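Local coordinates for protein hypoxanthine-guanine phosphoribosyltransferase (HGPRT) (Schistosoma mansoni, PDB 5IPF) that transfers the phosphoribosyl group of PRPP to hypoxanthine or guanine, making IMP or GMP for purine salvage, at residues R37-T41 with E42-T46; R211-G215 with Y216-Y220. All blocks are in the same frame, centred on the assembly; numbering follows the deposited sequence.

Contact 1: residues R37-T41 with E42-T46; sequences RGFPT and EYFCT
P40 meets Y43 at the rim of the tyrosine ring: CG of the pyrrolidine lies 3.4 Å from Y43 CE2, near the plane of the aromatic ring. CG of Y43 stands anti to its own carbonyl carbon (chi1 -56°), which turns the ring toward the proline; the two side chains cross at a slant, and CD2 and CE2 are the ring atoms that meet P40 CG. E42 bends round the same pair. With chi1 near 50° its CG sits between the backbone N and the carbonyl carbon, and this methylene rises 3.8 Å above the plane of the Y43 ring, over its centre. A further bend at chi2 brings the carboxylate beside P40, where OE2 neighbours CB.

The backbone beneath is a beta turn from P40 to Y43, with T41 and E42 at its corners in roughly type I geometry. Its closing bond, from Y43 N to P40 O, is weak at 3.5 Å although nearly straight. Proline suits the first position because its fixed phi matches the extended approach to the turn. The turn belongs to the long connection between strands 30-31 and 54-59. F39 ties that connection down by backbone hydrogen bonding with V57, while T41 touches L54 and V57.

F44 extends the apolar side. The edge of its ring reaches F39, with CE2 3.8 Å from F39 CB, and the same edge borders P40 O, which lies 4.1 Å from CD2. The two phenylalanines suit buried positions facing a second subunit, where F39 packs on V30 and F44 on D66 of that neighbour. T46 curls back from farther along, presenting its methyl, CG2, at 3.9 Å from T41 O, while Y43 O makes a weak hydrogen bond with R67 of the second subunit.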
# COMPACT_ATOMS: atom_id res chain seq x y z
N ARG A 37 17.57 11.49 17.38
CA ARG A 37 18.17 12.44 16.46
C ARG A 37 17.59 12.35 15.05
O ARG A 37 18.08 13.05 14.15
CB ARG A 37 19.68 12.25 16.41
N GLY A 38 16.58 11.52 14.84
CA GLY A 38 15.98 11.39 13.53
C GLY A 38 16.88 10.68 12.53
O GLY A 38 17.97 10.20 12.84
N PHE A 39 16.38 10.61 11.29
CA PHE A 39 17.07 10.02 10.17
C PHE A 39 17.38 11.08 9.12
O PHE A 39 16.51 11.90 8.78
CB PHE A 39 16.24 8.90 9.53
CG PHE A 39 15.52 8.03 10.53
CD1 PHE A 39 16.18 6.99 11.17
CD2 PHE A 39 14.18 8.25 10.80
CE1 PHE A 39 15.50 6.19 12.08
CE2 PHE A 39 13.51 7.46 11.71
CZ PHE A 39 14.16 6.43 12.35
N PRO A 40 18.60 11.09 8.59
CA PRO A 40 18.95 12.06 7.54
C PRO A 40 18.09 11.88 6.30
O PRO A 40 17.75 10.76 5.91
CB PRO A 40 20.43 11.76 7.26
CG PRO A 40 20.70 10.43 7.89
CD PRO A 40 19.73 10.25 9.00
N THR A 41 17.73 13.01 5.68
CA THR A 41 16.78 13.03 4.58
C THR A 41 17.29 12.36 3.31
O THR A 41 16.49 12.12 2.40
CB THR A 41 16.38 14.47 4.27
OG1 THR A 41 17.56 15.25 4.00
CG2 THR A 41 15.65 15.09 5.44
N GLU A 42 18.59 12.05 3.23
CA GLU A 42 19.15 11.50 2.00
C GLU A 42 18.82 10.02 1.80
O GLU A 42 18.87 9.55 0.65
CB GLU A 42 20.67 11.69 1.98
CG GLU A 42 21.37 11.22 3.25
CD GLU A 42 22.15 12.33 3.93
OE1 GLU A 42 23.40 12.31 3.86
OE2 GLU A 42 21.52 13.23 4.52
N TYR A 43 18.50 9.29 2.86
CA TYR A 43 18.21 7.87 2.75
C TYR A 43 16.73 7.59 2.53
O TYR A 43 16.32 6.42 2.55
CB TYR A 43 18.70 7.13 3.99
CG TYR A 43 20.17 7.34 4.26
CD1 TYR A 43 21.13 6.91 3.35
CD2 TYR A 43 20.60 7.99 5.41
CE1 TYR A 43 22.48 7.11 3.59
CE2 TYR A 43 21.94 8.19 5.65
CZ TYR A 43 22.87 7.75 4.74
OH TYR A 43 24.20 7.96 5.00
N PHE A 44 15.92 8.62 2.32
CA PHE A 44 14.51 8.46 2.00
C PHE A 44 14.17 9.34 0.81
O PHE A 44 14.89 10.28 0.47
CB PHE A 44 13.61 8.81 3.19
CG PHE A 44 13.74 7.85 4.34
CD1 PHE A 44 12.97 6.70 4.39
CD2 PHE A 44 14.63 8.10 5.38
CE1 PHE A 44 13.08 5.82 5.45
CE2 PHE A 44 14.74 7.22 6.43
CZ PHE A 44 13.97 6.08 6.47
N CYS A 45 13.05 9.01 0.16
CA CYS A 45 12.60 9.75 -1.01
C CYS A 45 11.84 10.99 -0.55
O CYS A 45 10.76 10.88 0.04
CB CYS A 45 11.74 8.86 -1.90
SG CYS A 45 12.66 7.53 -2.69
N THR A 46 12.41 12.16 -0.80
CA THR A 46 11.82 13.43 -0.41
C THR A 46 11.56 14.29 -1.64
O THR A 46 12.23 14.13 -2.67
CB THR A 46 12.73 14.19 0.57
OG1 THR A 46 14.03 14.32 -0.01
CG2 THR A 46 12.83 13.44 1.89

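Contact 2: residues R211-G215 with Y216-Y220; sequences RFVVG and YALDY. With IMP (inosinic acid), chain E.
F212 sets its ring between Y220 and the hypoxanthine of bound IMP, just before a type I' beta turn, G215 to L218, closed by a single antiparallel bridge. CG of F212 is anti to the backbone N (chi1 -158°), which carries the ring out to the base and lays one face against it, with IMP N1 3.3 Å above the ring plane and toward its rim. Y220 crosses at about a right angle and turns its edge to the phenylalanine face in an offset edge-to-face pair, planes 75° apart. A flat apolar ring is well suited to covering a planar purine.

V213 reads the base with its backbone. Its N gives a weak bond to IMP O6, and its O accepts from IMP N1 at 2.6 Å, a donor-acceptor pattern matched to a 6-oxopurine. The side chain packs too: CG2 lies near IMP O6 and beside L218, 3.8 Å from its CD1, and the two chains point the same way.

V214 offers CG1 to Y220 CB at 3.7 Å, crossing it at a slant. Its backbone pairs with C231 of strand 230-233, and its branched side chain also packs on I233.

G215 adopts backbone angles that would press a side chain against the preceding carbonyl, so a glycine is at home there. Y216 and A217 then take the positive phi values of the turn, and the tyrosine OH is held by D102. Beyond the turn, the carboxylate of D219 forms a salt bridge with R225, while the backbone O of D219 comes within 3.3 Å of IMP C2. The turn is closed by two backbone bonds between G215 and L218: the weaker joins L218 N to G215 O, while G215 N reaches L218 O at 3.0 Å.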
# COMPACT_ATOMS: atom_id res chain seq x y z
N ARG A 211 9.92 20.29 19.05
CA ARG A 211 10.46 20.92 17.86
C ARG A 211 9.35 21.05 16.82
O ARG A 211 8.37 20.30 16.84
CB ARG A 211 11.64 20.13 17.30
N PHE A 212 9.52 22.00 15.91
CA PHE A 212 8.51 22.23 14.88
C PHE A 212 8.62 21.17 13.79
O PHE A 212 9.72 20.88 13.31
CB PHE A 212 8.65 23.63 14.29
CG PHE A 212 7.40 24.14 13.64
CD1 PHE A 212 6.42 24.76 14.40
CD2 PHE A 212 7.19 23.98 12.28
CE1 PHE A 212 5.26 25.22 13.80
CE2 PHE A 212 6.03 24.45 11.68
CZ PHE A 212 5.06 25.07 12.45
N VAL A 213 7.48 20.59 13.40
CA VAL A 213 7.45 19.50 12.43
C VAL A 213 6.59 19.90 11.24
O VAL A 213 5.62 20.65 11.37
CB VAL A 213 6.93 18.19 13.06
CG1 VAL A 213 7.95 17.63 14.05
CG2 VAL A 213 5.59 18.41 13.75
N VAL A 214 6.97 19.40 10.06
CA VAL A 214 6.26 19.65 8.81
C VAL A 214 6.15 18.34 8.04
O VAL A 214 6.74 17.33 8.41
CB VAL A 214 6.96 20.72 7.94
CG1 VAL A 214 6.99 22.07 8.66
CG2 VAL A 214 8.37 20.28 7.57
N GLY A 215 5.39 18.38 6.95
CA GLY A 215 5.19 17.22 6.10
C GLY A 215 3.96 16.41 6.50
O GLY A 215 3.48 16.47 7.63
N TYR A 216 3.46 15.62 5.54
CA TYR A 216 2.26 14.79 5.74
C TYR A 216 1.06 15.66 6.15
O TYR A 216 0.46 15.47 7.20
CB TYR A 216 2.53 13.66 6.74
CG TYR A 216 1.44 12.61 6.83
CD1 TYR A 216 1.24 11.70 5.80
CD2 TYR A 216 0.60 12.55 7.93
CE1 TYR A 216 0.23 10.75 5.87
CE2 TYR A 216 -0.41 11.61 8.01
CZ TYR A 216 -0.59 10.71 6.98
OH TYR A 216 -1.58 9.76 7.04
N ALA A 217 0.74 16.63 5.28
CA ALA A 217 -0.21 17.73 5.41
C ALA A 217 0.14 18.72 6.53
O ALA A 217 -0.51 19.77 6.62
CB ALA A 217 -1.67 17.27 5.60
N LEU A 218 1.15 18.47 7.37
CA LEU A 218 1.56 19.49 8.33
C LEU A 218 2.30 20.60 7.59
O LEU A 218 3.15 20.33 6.74
CB LEU A 218 2.44 18.91 9.43
CG LEU A 218 1.91 17.69 10.17
CD1 LEU A 218 2.73 17.42 11.43
CD2 LEU A 218 0.46 17.89 10.52
N ASP A 219 1.99 21.85 7.93
CA ASP A 219 2.48 22.97 7.15
C ASP A 219 3.26 23.96 8.01
O ASP A 219 3.09 24.02 9.24
CB ASP A 219 1.32 23.70 6.47
CG ASP A 219 0.36 24.32 7.47
OD1 ASP A 219 -0.52 23.58 7.97
OD2 ASP A 219 0.48 25.53 7.76
N TYR A 220 4.12 24.72 7.35
CA TYR A 220 4.75 25.91 7.93
C TYR A 220 4.50 27.06 6.97
O TYR A 220 5.10 27.12 5.89
CB TYR A 220 6.25 25.70 8.18
CG TYR A 220 6.94 26.94 8.72
CD1 TYR A 220 6.63 27.43 9.98
CD2 TYR A 220 7.91 27.60 7.98
CE1 TYR A 220 7.25 28.56 10.48
CE2 TYR A 220 8.54 28.73 8.47
CZ TYR A 220 8.20 29.20 9.73
OH TYR A 220 8.82 30.32 10.23
P IMP E . -2.52 24.42 19.63
O1P IMP E . -2.91 23.07 20.20
O2P IMP E . -1.12 24.93 19.88
O3P IMP E . -3.49 25.44 20.20
O5' IMP E . -2.71 24.36 18.05
C5' IMP E . -1.68 24.83 17.19
C4' IMP E . -2.13 24.97 15.75
O4' IMP E . -0.96 25.06 14.91
C3' IMP E . -2.94 23.82 15.19
O3' IMP E . -3.75 24.29 14.11
C2' IMP E . -1.87 22.87 14.66
O2' IMP E . -2.28 22.09 13.56
C1' IMP E . -0.72 23.82 14.27
N9 IMP E . 0.59 23.34 14.72
C8 IMP E . 1.01 23.26 16.02
N7 IMP E . 2.27 22.78 16.05
C5 IMP E . 2.67 22.55 14.78
C6 IMP E . 3.86 22.05 14.25
O6 IMP E . 4.81 21.80 15.00
N1 IMP E . 3.99 21.92 12.88
C2 IMP E . 2.95 22.27 12.05
N3 IMP E . 1.77 22.75 12.58
C4 IMP E . 1.63 22.89 13.93

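Overall arrangement
Contacts 1 and 2 are linked through one small antiparallel sheet. Strand 54-59, to which 37-41 is tied, and strand 213-214 of contact 2 flank strand 230-233 on its two sides. The contact centres are about 15 Å apart and their nearest atoms about 9 Å, so the two do not touch. Contact 2 lies nearer the middle of the chain, about 11 Å from its centre against about 21 Å for contact 1, and borders the base of IMP; D163, T164, G165 and T167 hydrogen-bond the nucleotide from another part of the pocket. Contact 1 faces neighbouring subunits, whereas no other protein chain touches contact 2.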